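Local coordinates for protein pectate lyase 47 (Bacillus sp. TS-47, PDB 1VBL) that is a calcium-binding pectate lyase of polysaccharide lyase family 1, a secreted, thermostable enzyme that cleaves pectate by elimination, at residues Q43-N48 and V128-N133; K1-E6 and I159-E164. All blocks are in the same frame, centred on the assembly; numbering follows the deposited sequence.

Interaction 1: Q43-N48 and V128-N133; sequences QALGGN and VYVGSN
Leu45 meets Val128, Tyr129 and Val130 through its two methyl branches, and the path of its side chain explains how. The CA–CB bond points toward 128-133, and CB and CG serve as the stem, with none of that segment's atoms within 4.2 Å. At chi1 -76° CG sits beside the backbone N and anti to the carbonyl carbon, which carries the fork on to the other segment. There the branches part. CD1 presses on CG1 of Val128 at 3.4 Å, tighter than usual van der Waals contact, with the two side chains crossing at about a right angle. The same CD1 lies 3.5 Å from the carbonyl O of Tyr129, while CD2 reaches CG1 of Val130 more loosely, at 4.3 Å. Pectate lyases of this family fold as a right-handed parallel beta-helix, and here Leu45, at the C-terminal turn of the helix around 38-44, packs on the stretch that runs out of strand 127-129, an outermost strand of its four-stranded parallel sheet; Leu45 also touches Ile61 of strand 59-63. The helix closes in a Schellman motif: Gly46 has a positive phi of 148°, and its N bonds to Gln43 O at 3.0 Å. No direct hydrogen bond joins the segments. Instead a water donates a hydrogen bond to Leu45 O and accepts one from Gly131 N, both at 2.8 Å, and Leu45 O has a second donor in Asn55 ND2.

Interaction 2: K1-E6 and I159-E164; sequences KELGHE and IIRNIE
A salt bridge between Glu6 and Arg161, flanked by methyl groups that touch polar atoms, holds the N-terminal tail against strand 156-161 of the beta-helix, between the parallel neighbours 134-138 and 200-208. The strand residue between the two that touch the tail, Ile160, packs on Ile136 and Ile202, consistent with the tail lying on the outer face of the coil. Arg161 NH1 donates to Glu6 OE1 at 3.0 Å along a nearly straight path of 163°. The acceptor lies near the guanidinium plane, but the donor comes from above the carboxylate plane, 38° out of it, and the two flat groups are turned 57° apart. Glu6 CB also borders the guanidinium edge, 3.6 Å from NH1, and Leu3 CD1 approaches NH1 obliquely at 3.9 Å. A water adds a second link: it accepts from NH1 and donates to Leu3 O at 2.7 Å and Glu6 O at 3.1 Å, tying the 3-10 turn 3-5 to the same nitrogen. Ile159 CD1 rests 3.8 Å from Glu6 O. Arg161 NE is salt-bridged to Asp203 OD2 on the adjacent strand. A leucine in place of Arg161 would probably leave the carboxylates of Glu6 and Asp203 without their shared cation and the water without its donor. One buried guanidinium thus serves two acids, which is likely to favour the ionised form of both.

Both contacts attach N-terminal pieces of the chain to coils of the beta-helix, but they hold different elements: interaction 1 sets the C-terminal turn at 43-48 against 128-133, on strand 127-129 and just beyond, interaction 2 the tail 1-6 against strand 156-161. Their centres are 16 Å apart and their nearest atoms about 5 Å, without touching. Three of the four touching residues in interaction 1 are buried, and its direct contact is mostly methyl on methyl, with one methyl against a backbone carbonyl. Interaction 2 is only partly buried and buries more surface, 197 against 136 Å², with a salt bridge as its main polar link. Each includes one water bridging backbone carbonyl oxygen to nitrogen, the latter backbone in 128-133 and guanidinium in 159-164.

Interaction 1: Q43-N48 and V128-N133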
ATOM      1  N   GLN A  43     -10.365  20.776  -5.564  1.00 19.33           N
ATOM      2  CA  GLN A  43     -10.798  21.665  -6.637  1.00 20.40           C
ATOM      3  C   GLN A  43     -10.056  21.303  -7.925  1.00 19.22           C
ATOM      4  O   GLN A  43     -10.660  21.202  -8.991  1.00 19.18           O
ATOM      5  CB  GLN A  43     -10.533  23.126  -6.254  1.00 21.91           C
ATOM      6  CG  GLN A  43     -11.259  23.543  -4.983  1.00 27.44           C
ATOM      7  CD  GLN A  43     -11.012  24.983  -4.595  1.00 29.87           C
ATOM      8  OE1 GLN A  43      -9.870  25.447  -4.567  1.00 33.26           O
ATOM      9  NE2 GLN A  43     -12.085  25.701  -4.278  1.00 33.08           N
ATOM     10  N   ALA A  44      -8.749  21.084  -7.821  1.00 17.40           N
ATOM     11  CA  ALA A  44      -7.952  20.722  -8.990  1.00 17.78           C
ATOM     12  C   ALA A  44      -8.435  19.403  -9.585  1.00 17.15           C
ATOM     13  O   ALA A  44      -8.387  19.204 -10.798  1.00 18.86           O
ATOM     14  CB  ALA A  44      -6.481  20.616  -8.612  1.00 16.02           C
ATOM     15  N   LEU A  45      -8.906  18.508  -8.725  1.00 17.20           N
ATOM     16  CA  LEU A  45      -9.396  17.208  -9.167  1.00 16.35           C
ATOM     17  C   LEU A  45     -10.823  17.244  -9.716  1.00 16.80           C
ATOM     18  O   LEU A  45     -11.322  16.237 -10.215  1.00 15.80           O
ATOM     19  CB  LEU A  45      -9.304  16.199  -8.015  1.00 15.88           C
ATOM     20  CG  LEU A  45      -7.898  15.672  -7.702  1.00 14.72           C
ATOM     21  CD1 LEU A  45      -7.879  15.003  -6.333  1.00 15.28           C
ATOM     22  CD2 LEU A  45      -7.477  14.682  -8.787  1.00 15.95           C
ATOM     23  N   GLY A  46     -11.486  18.393  -9.633  1.00 16.25           N
ATOM     24  CA  GLY A  46     -12.839  18.462 -10.156  1.00 18.45           C
ATOM     25  C   GLY A  46     -13.801  19.401  -9.455  1.00 19.45           C
ATOM     26  O   GLY A  46     -14.753  19.872 -10.073  1.00 20.09           O
ATOM     27  N   GLY A  47     -13.577  19.661  -8.171  1.00 20.11           N
ATOM     28  CA  GLY A  47     -14.451  20.566  -7.444  1.00 20.92           C
ATOM     29  C   GLY A  47     -15.385  19.899  -6.452  1.00 22.27           C
ATOM     30  O   GLY A  47     -15.994  20.572  -5.620  1.00 22.07           O
ATOM     31  N   ASN A  48     -15.503  18.577  -6.536  1.00 22.20           N
ATOM     32  CA  ASN A  48     -16.377  17.825  -5.636  1.00 23.18           C
ATOM     33  C   ASN A  48     -15.775  16.440  -5.426  1.00 22.04           C
ATOM     34  O   ASN A  48     -15.770  15.617  -6.338  1.00 19.32           O
ATOM     35  CB  ASN A  48     -17.776  17.705  -6.246  1.00 25.60           C
ATOM     36  CG  ASN A  48     -18.758  17.013  -5.321  1.00 28.75           C
ATOM     37  OD1 ASN A  48     -18.612  15.831  -5.007  1.00 29.69           O
ATOM     38  ND2 ASN A  48     -19.767  17.752  -4.877  1.00 31.01           N
ATOM     39  N   VAL A 128      -9.461  10.998  -0.745  1.00 14.83           N
ATOM     40  CA  VAL A 128      -9.626  11.802  -1.952  1.00 14.47           C
ATOM     41  C   VAL A 128      -9.717  10.964  -3.224  1.00 15.25           C
ATOM     42  O   VAL A 128      -8.806  10.194  -3.537  1.00 15.62           O
ATOM     43  CB  VAL A 128      -8.444  12.799  -2.091  1.00 15.35           C
ATOM     44  CG1 VAL A 128      -8.611  13.659  -3.330  1.00 14.32           C
ATOM     45  CG2 VAL A 128      -8.359  13.673  -0.845  1.00 14.07           C
ATOM     46  N   TYR A 129     -10.818  11.120  -3.954  1.00 13.00           N
ATOM     47  CA  TYR A 129     -11.013  10.390  -5.205  1.00 13.80           C
ATOM     48  C   TYR A 129     -10.154  10.982  -6.317  1.00 14.07           C
ATOM     49  O   TYR A 129     -10.007  12.205  -6.417  1.00 12.58           O
ATOM     50  CB  TYR A 129     -12.480  10.449  -5.637  1.00 13.85           C
ATOM     51  CG  TYR A 129     -13.380   9.480  -4.915  1.00 16.30           C
ATOM     52  CD1 TYR A 129     -13.387   8.124  -5.245  1.00 18.00           C
ATOM     53  CD2 TYR A 129     -14.231   9.914  -3.901  1.00 16.63           C
ATOM     54  CE1 TYR A 129     -14.222   7.228  -4.585  1.00 19.76           C
ATOM     55  CE2 TYR A 129     -15.066   9.029  -3.233  1.00 20.14           C
ATOM     56  CZ  TYR A 129     -15.056   7.689  -3.579  1.00 21.21           C
ATOM     57  OH  TYR A 129     -15.876   6.813  -2.911  1.00 21.65           O
ATOM     58  N   VAL A 130      -9.596  10.112  -7.153  1.00 13.10           N
ATOM     59  CA  VAL A 130      -8.766  10.544  -8.274  1.00 13.52           C
ATOM     60  C   VAL A 130      -9.409  10.049  -9.565  1.00 13.93           C
ATOM     61  O   VAL A 130      -9.697   8.860  -9.708  1.00 16.39           O
ATOM     62  CB  VAL A 130      -7.326   9.974  -8.177  1.00 13.08           C
ATOM     63  CG1 VAL A 130      -6.479  10.487  -9.345  1.00 14.15           C
ATOM     64  CG2 VAL A 130      -6.690  10.379  -6.856  1.00 12.41           C
ATOM     65  N   GLY A 131      -9.645  10.965 -10.499  1.00 14.76           N
ATOM     66  CA  GLY A 131     -10.254  10.587 -11.762  1.00 14.61           C
ATOM     67  C   GLY A 131      -9.242  10.031 -12.749  1.00 14.97           C
ATOM     68  O   GLY A 131      -8.038  10.046 -12.488  1.00 13.60           O
ATOM     69  N   SER A 132      -9.727   9.542 -13.885  1.00 14.86           N
ATOM     70  CA  SER A 132      -8.856   8.986 -14.918  1.00 15.23           C
ATOM     71  C   SER A 132      -7.985  10.066 -15.557  1.00 15.24           C
ATOM     72  O   SER A 132      -8.316  11.252 -15.510  1.00 16.65           O
ATOM     73  CB  SER A 132      -9.694   8.303 -16.005  1.00 14.39           C
ATOM     74  OG  SER A 132     -10.399   7.191 -15.483  1.00 13.36           O
ATOM     75  N   ASN A 133      -6.873   9.643 -16.154  1.00 14.59           N
ATOM     76  CA  ASN A 133      -5.946  10.555 -16.820  1.00 14.99           C
ATOM     77  C   ASN A 133      -5.471  11.657 -15.883  1.00 16.08           C
ATOM     78  O   ASN A 133      -5.559  12.851 -16.195  1.00 16.18           O
ATOM     79  CB  ASN A 133      -6.619  11.162 -18.051  1.00 15.24           C
ATOM     80  CG  ASN A 133      -7.276  10.113 -18.915  1.00 17.28           C
ATOM     81  OD1 ASN A 133      -6.653   9.112 -19.270  1.00 16.35           O
ATOM     82  ND2 ASN A 133      -8.541  10.329 -19.256  1.00 18.24           N
TER
HETATM   83  O   HOH W   1     -10.427  13.638 -10.538  1.00 13.22           O

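Interaction 2: K1-E6 and I159-E164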
ATOM      1  N   LYS A   1      10.841  18.700 -20.779  1.00 50.62           N
ATOM      2  CA  LYS A   1       9.480  19.112 -20.321  1.00 50.35           C
ATOM      3  C   LYS A   1       9.398  19.096 -18.794  1.00 48.63           C
ATOM      4  O   LYS A   1      10.404  18.889 -18.113  1.00 49.92           O
ATOM      5  CB  LYS A   1       8.424  18.172 -20.912  1.00 51.72           C
ATOM      6  CG  LYS A   1       8.445  18.097 -22.434  1.00 52.86           C
ATOM      7  CD  LYS A   1       7.438  17.084 -22.961  1.00 54.24           C
ATOM      8  CE  LYS A   1       7.545  16.937 -24.472  1.00 54.86           C
ATOM      9  NZ  LYS A   1       6.581  15.948 -25.024  1.00 55.72           N
ATOM     10  N   GLU A   2       8.197  19.314 -18.264  1.00 45.29           N
ATOM     11  CA  GLU A   2       7.978  19.331 -16.819  1.00 40.76           C
ATOM     12  C   GLU A   2       7.908  17.917 -16.255  1.00 37.24           C
ATOM     13  O   GLU A   2       7.716  16.953 -16.993  1.00 35.25           O
ATOM     14  CB  GLU A   2       6.666  20.039 -16.486  1.00 41.65           C
ATOM     15  CG  GLU A   2       6.476  21.388 -17.138  1.00 42.63           C
ATOM     16  CD  GLU A   2       5.152  22.012 -16.753  1.00 42.96           C
ATOM     17  OE1 GLU A   2       4.807  23.075 -17.312  1.00 44.96           O
ATOM     18  OE2 GLU A   2       4.458  21.438 -15.886  1.00 41.13           O
ATOM     19  N   LEU A   3       8.044  17.803 -14.939  1.00 34.17           N
ATOM     20  CA  LEU A   3       7.981  16.502 -14.289  1.00 31.05           C
ATOM     21  C   LEU A   3       6.605  15.885 -14.503  1.00 29.09           C
ATOM     22  O   LEU A   3       6.475  14.666 -14.636  1.00 27.49           O
ATOM     23  CB  LEU A   3       8.266  16.642 -12.792  1.00 32.01           C
ATOM     24  CG  LEU A   3       8.220  15.349 -11.976  1.00 33.57           C
ATOM     25  CD1 LEU A   3       9.072  14.274 -12.643  1.00 33.59           C
ATOM     26  CD2 LEU A   3       8.707  15.630 -10.562  1.00 34.58           C
ATOM     27  N   GLY A   4       5.579  16.733 -14.546  1.00 26.03           N
ATOM     28  CA  GLY A   4       4.227  16.251 -14.751  1.00 26.51           C
ATOM     29  C   GLY A   4       4.021  15.739 -16.164  1.00 27.10           C
ATOM     30  O   GLY A   4       3.021  15.083 -16.461  1.00 26.32           O
ATOM     31  N   HIS A   5       4.974  16.044 -17.039  1.00 26.84           N
ATOM     32  CA  HIS A   5       4.914  15.617 -18.432  1.00 27.39           C
ATOM     33  C   HIS A   5       5.524  14.232 -18.640  1.00 25.49           C
ATOM     34  O   HIS A   5       5.339  13.624 -19.691  1.00 25.04           O
ATOM     35  CB  HIS A   5       5.639  16.634 -19.320  1.00 31.00           C
ATOM     36  CG  HIS A   5       4.815  17.837 -19.661  1.00 35.85           C
ATOM     37  ND1 HIS A   5       3.974  18.447 -18.756  1.00 38.15           N
ATOM     38  CD2 HIS A   5       4.713  18.549 -20.808  1.00 37.74           C
ATOM     39  CE1 HIS A   5       3.386  19.482 -19.331  1.00 39.13           C
ATOM     40  NE2 HIS A   5       3.818  19.565 -20.577  1.00 40.52           N
ATOM     41  N   GLU A   6       6.250  13.740 -17.641  1.00 22.96           N
ATOM     42  CA  GLU A   6       6.886  12.428 -17.730  1.00 22.66           C
ATOM     43  C   GLU A   6       5.885  11.285 -17.631  1.00 22.11           C
ATOM     44  O   GLU A   6       4.942  11.334 -16.837  1.00 21.09           O
ATOM     45  CB  GLU A   6       7.946  12.277 -16.637  1.00 23.53           C
ATOM     46  CG  GLU A   6       9.271  12.951 -16.963  1.00 28.27           C
ATOM     47  CD  GLU A   6      10.270  12.853 -15.826  1.00 30.08           C
ATOM     48  OE1 GLU A   6      10.253  11.832 -15.107  1.00 32.63           O
ATOM     49  OE2 GLU A   6      11.080  13.790 -15.658  1.00 33.66           O
ATOM     50  N   ILE A 159      -1.008   8.523 -12.559  1.00 11.63           N
ATOM     51  CA  ILE A 159       0.388   8.550 -12.145  1.00 11.68           C
ATOM     52  C   ILE A 159       0.531   9.326 -10.833  1.00 11.73           C
ATOM     53  O   ILE A 159       0.049  10.449 -10.717  1.00 12.11           O
ATOM     54  CB  ILE A 159       1.274   9.247 -13.204  1.00 11.96           C
ATOM     55  CG1 ILE A 159       1.283   8.444 -14.505  1.00 11.73           C
ATOM     56  CG2 ILE A 159       2.692   9.406 -12.668  1.00 10.30           C
ATOM     57  CD1 ILE A 159       2.165   9.056 -15.597  1.00 11.36           C
ATOM     58  N   ILE A 160       1.193   8.722  -9.851  1.00 12.65           N
ATOM     59  CA  ILE A 160       1.421   9.374  -8.562  1.00 12.09           C
ATOM     60  C   ILE A 160       2.917   9.293  -8.284  1.00 11.74           C
ATOM     61  O   ILE A 160       3.475   8.197  -8.191  1.00 11.16           O
ATOM     62  CB  ILE A 160       0.682   8.658  -7.416  1.00 13.19           C
ATOM     63  CG1 ILE A 160      -0.800   8.484  -7.769  1.00 16.09           C
ATOM     64  CG2 ILE A 160       0.856   9.455  -6.118  1.00 11.23           C
ATOM     65  CD1 ILE A 160      -1.551   9.777  -7.976  1.00 20.14           C
ATOM     66  N   ARG A 161       3.572  10.442  -8.148  1.00 10.96           N
ATOM     67  CA  ARG A 161       5.011  10.440  -7.918  1.00 10.75           C
ATOM     68  C   ARG A 161       5.530  11.555  -7.019  1.00 11.44           C
ATOM     69  O   ARG A 161       4.899  12.602  -6.862  1.00 11.32           O
ATOM     70  CB  ARG A 161       5.762  10.557  -9.251  1.00 10.69           C
ATOM     71  CG  ARG A 161       5.349   9.577 -10.340  1.00 11.40           C
ATOM     72  CD  ARG A 161       6.109   9.869 -11.630  1.00 12.53           C
ATOM     73  NE  ARG A 161       7.510   9.451 -11.569  1.00 13.64           N
ATOM     74  CZ  ARG A 161       8.436   9.803 -12.459  1.00 16.11           C
ATOM     75  NH1 ARG A 161       8.117  10.594 -13.478  1.00 13.99           N
ATOM     76  NH2 ARG A 161       9.678   9.343 -12.347  1.00 12.26           N
ATOM     77  N   ASN A 162       6.703  11.301  -6.449  1.00 12.74           N
ATOM     78  CA  ASN A 162       7.429  12.251  -5.615  1.00 11.31           C
ATOM     79  C   ASN A 162       6.726  12.820  -4.388  1.00 12.43           C
ATOM     80  O   ASN A 162       6.917  13.988  -4.045  1.00 11.44           O
ATOM     81  CB  ASN A 162       7.921  13.393  -6.503  1.00 14.13           C
ATOM     82  CG  ASN A 162       9.127  14.099  -5.927  1.00 13.01           C
ATOM     83  OD1 ASN A 162      10.036  13.459  -5.399  1.00 14.51           O
ATOM     84  ND2 ASN A 162       9.150  15.418  -6.037  1.00 14.03           N
ATOM     85  N   ILE A 163       5.935  11.995  -3.709  1.00 11.07           N
ATOM     86  CA  ILE A 163       5.235  12.458  -2.519  1.00 10.90           C
ATOM     87  C   ILE A 163       5.520  11.561  -1.317  1.00 11.73           C
ATOM     88  O   ILE A 163       5.662  10.348  -1.455  1.00  9.51           O
ATOM     89  CB  ILE A 163       3.707  12.493  -2.759  1.00 12.41           C
ATOM     90  CG1 ILE A 163       3.375  13.540  -3.826  1.00 12.93           C
ATOM     91  CG2 ILE A 163       2.973  12.786  -1.459  1.00 10.89           C
ATOM     92  CD1 ILE A 163       1.946  13.465  -4.329  1.00 15.02           C
ATOM     93  N   GLU A 164       5.634  12.174  -0.143  1.00 11.80           N
ATOM     94  CA  GLU A 164       5.846  11.418   1.078  1.00 14.04           C
ATOM     95  C   GLU A 164       4.481  11.302   1.742  1.00 13.36           C
ATOM     96  O   GLU A 164       3.902  12.306   2.175  1.00 13.55           O
ATOM     97  CB  GLU A 164       6.807  12.130   2.030  1.00 14.52           C
ATOM     98  CG  GLU A 164       6.921  11.408   3.367  1.00 20.08           C
ATOM     99  CD  GLU A 164       7.729  12.173   4.394  1.00 24.13           C
ATOM    100  OE1 GLU A 164       8.954  12.310   4.213  1.00 27.39           O
ATOM    101  OE2 GLU A 164       7.132  12.639   5.385  1.00 27.05           O
TER
HETATM  102  O   HOH W   2       5.628  12.251 -13.941  1.00 16.10           O